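PDB 7C6O: cobalamin biosynthesis protein CobN from Mycobacterium tuberculosis, which probably serves as the large, catalytic subunit of cobaltochelatase, inserting cobalt into the corrin ring during cobalamin biosynthesis. Local coordinates for residues 631-636 and 748-753. Sequence-based numbering, arbitrary orientation.
Sequences QLLDEH and DERATV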
loop_
_atom_site.group_PDB
_atom_site.type_symbol
_atom_site.label_atom_id
_atom_site.label_comp_id
_atom_site.label_asym_id
_atom_site.label_seq_id
_atom_site.Cartn_x
_atom_site.Cartn_y
_atom_site.Cartn_z
ATOM N N GLN A 631 -14.798 -24.070 -33.557
ATOM C CA GLN A 631 -15.252 -24.422 -34.899
ATOM C C GLN A 631 -16.467 -25.341 -34.849
ATOM O O GLN A 631 -17.407 -25.183 -35.639
ATOM C CB GLN A 631 -14.111 -25.079 -35.676
ATOM C CG GLN A 631 -12.832 -24.254 -35.716
ATOM C CD GLN A 631 -11.634 -25.042 -36.219
ATOM O OE1 GLN A 631 -11.761 -26.196 -36.635
ATOM N NE2 GLN A 631 -10.460 -24.421 -36.180
ATOM N N LEU A 632 -16.468 -26.309 -33.928
ATOM C CA LEU A 632 -17.601 -27.226 -33.832
ATOM C C LEU A 632 -18.850 -26.516 -33.321
ATOM O O LEU A 632 -19.967 -26.836 -33.747
ATOM C CB LEU A 632 -17.250 -28.412 -32.935
ATOM C CG LEU A 632 -16.198 -29.389 -33.470
ATOM C CD1 LEU A 632 -16.006 -30.555 -32.508
ATOM C CD2 LEU A 632 -16.582 -29.889 -34.852
ATOM N N LEU A 633 -18.685 -25.552 -32.407
ATOM C CA LEU A 633 -19.834 -24.787 -31.926
ATOM C C LEU A 633 -20.487 -24.002 -33.057
ATOM O O LEU A 633 -21.719 -23.960 -33.162
ATOM C CB LEU A 633 -19.414 -23.838 -30.802
ATOM C CG LEU A 633 -18.959 -24.462 -29.482
ATOM C CD1 LEU A 633 -18.663 -23.379 -28.457
ATOM C CD2 LEU A 633 -20.002 -25.434 -28.959
ATOM N N ASP A 634 -19.677 -23.360 -33.903
ATOM C CA ASP A 634 -20.226 -22.667 -35.065
ATOM C C ASP A 634 -20.977 -23.631 -35.972
ATOM O O ASP A 634 -22.070 -23.316 -36.458
ATOM C CB ASP A 634 -19.113 -21.969 -35.844
ATOM C CG ASP A 634 -18.449 -20.865 -35.054
ATOM O OD1 ASP A 634 -19.035 -20.411 -34.046
ATOM O OD2 ASP A 634 -17.340 -20.445 -35.449
ATOM N N GLU A 635 -20.404 -24.812 -36.212
ATOM C CA GLU A 635 -21.086 -25.811 -37.026
ATOM C C GLU A 635 -22.387 -26.257 -36.371
ATOM O O GLU A 635 -23.395 -26.470 -37.055
ATOM C CB GLU A 635 -20.162 -27.005 -37.266
ATOM C CG GLU A 635 -20.746 -28.080 -38.168
ATOM C CD GLU A 635 -19.739 -29.166 -38.504
ATOM O OE1 GLU A 635 -18.560 -29.028 -38.114
ATOM O OE2 GLU A 635 -20.128 -30.157 -39.158
ATOM N N HIS A 636 -22.385 -26.396 -35.043
ATOM C CA HIS A 636 -23.608 -26.762 -34.337
ATOM C C HIS A 636 -24.701 -25.724 -34.557
ATOM O O HIS A 636 -25.869 -26.073 -34.771
ATOM C CB HIS A 636 -23.319 -26.934 -32.846
ATOM C CG HIS A 636 -24.531 -27.253 -32.026
ATOM N ND1 HIS A 636 -25.363 -26.280 -31.518
ATOM C CD2 HIS A 636 -25.049 -28.438 -31.627
ATOM C CE1 HIS A 636 -26.343 -26.852 -30.841
ATOM N NE2 HIS A 636 -26.175 -28.161 -30.891
ATOM N N ASP A 748 -23.129 -10.794 -23.208
ATOM C CA ASP A 748 -22.918 -10.671 -24.642
ATOM C C ASP A 748 -22.648 -12.035 -25.265
ATOM O O ASP A 748 -21.931 -12.864 -24.698
ATOM C CB ASP A 748 -21.758 -9.717 -24.928
ATOM C CG ASP A 748 -22.119 -8.267 -24.667
ATOM O OD1 ASP A 748 -23.137 -7.798 -25.219
ATOM O OD2 ASP A 748 -21.390 -7.600 -23.903
ATOM N N GLU A 749 -23.231 -12.259 -26.438
ATOM C CA GLU A 749 -23.093 -13.536 -27.123
ATOM C C GLU A 749 -21.683 -13.699 -27.682
ATOM O O GLU A 749 -21.042 -12.732 -28.102
ATOM C CB GLU A 749 -24.125 -13.646 -28.245
ATOM C CG GLU A 749 -24.239 -15.028 -28.868
ATOM C CD GLU A 749 -25.502 -15.188 -29.691
ATOM O OE1 GLU A 749 -26.503 -14.503 -29.386
ATOM O OE2 GLU A 749 -25.497 -15.996 -30.644
ATOM N N ARG A 750 -21.213 -14.950 -27.691
ATOM C CA ARG A 750 -19.827 -15.241 -28.052
ATOM C C ARG A 750 -19.480 -14.721 -29.442
ATOM O O ARG A 750 -18.415 -14.124 -29.641
ATOM C CB ARG A 750 -19.578 -16.748 -27.971
ATOM C CG ARG A 750 -18.255 -17.192 -28.566
ATOM C CD ARG A 750 -18.059 -18.699 -28.455
ATOM N NE ARG A 750 -18.970 -19.458 -29.309
ATOM C CZ ARG A 750 -18.753 -19.710 -30.597
ATOM N NH1 ARG A 750 -17.656 -19.255 -31.187
ATOM N NH2 ARG A 750 -19.632 -20.414 -31.298
ATOM N N ALA A 751 -20.367 -14.929 -30.416
ATOM C CA ALA A 751 -20.045 -14.560 -31.792
ATOM C C ALA A 751 -19.934 -13.050 -31.958
ATOM O O ALA A 751 -19.050 -12.563 -32.674
ATOM C CB ALA A 751 -21.095 -15.127 -32.747
ATOM N N THR A 752 -20.817 -12.290 -31.305
ATOM C CA THR A 752 -20.805 -10.842 -31.490
ATOM C C THR A 752 -19.648 -10.184 -30.746
ATOM O O THR A 752 -19.196 -9.104 -31.144
ATOM C CB THR A 752 -22.138 -10.237 -31.050
ATOM O OG1 THR A 752 -22.496 -10.752 -29.762
ATOM C CG2 THR A 752 -23.230 -10.579 -32.053
ATOM N N VAL A 753 -19.157 -10.810 -29.673
ATOM C CA VAL A 753 -17.966 -10.293 -29.003
ATOM C C VAL A 753 -16.782 -10.294 -29.959
ATOM O O VAL A 753 -16.033 -9.312 -30.048
ATOM C CB VAL A 753 -17.667 -11.106 -27.729
ATOM C CG1 VAL A 753 -16.325 -10.690 -27.139
ATOM C CG2 VAL A 753 -18.775 -10.923 -26.707
#
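Leu633 CD1 lies over one face of the Arg750 guanidinium, while the carboxylate of Asp634 meets the edge of the same group, nearly in its plane. This is an interhelical salt bridge in the helical region of CobN, joining helix 624-642 to the first turn of helix 750-769, and it illustrates how one arginine can link two helical segments whose backbones stay separated: the nearest CA atoms, those of Asp634 and Ala751, remain 8.7 Å apart. The Arg750 chain runs extended and then bends at chi3 (69°), carrying its flat end across the gap. The carboxylate and guanidinium planes differ by 21°, yet the pairing is one-sided, because OD1 of Asp634 accepts from both terminal nitrogens. Arg750 NE turns instead to Asp686 on helix 675-694, so the cation is shared between two acids and its rotation is probably restrained. Leu633, buried against Asp686 and Leu689 of that helix, supplies part of the apolar surroundings, its CB 3.5 Å from Arg750 NH2. Asp634 itself is exposed to solvent. Its OD1 receives Arg750 NH2 at 2.8 Å in a fairly straight bond (163°), whereas Arg750 NH1 reaches the same OD1 only weakly, at 3.4 Å.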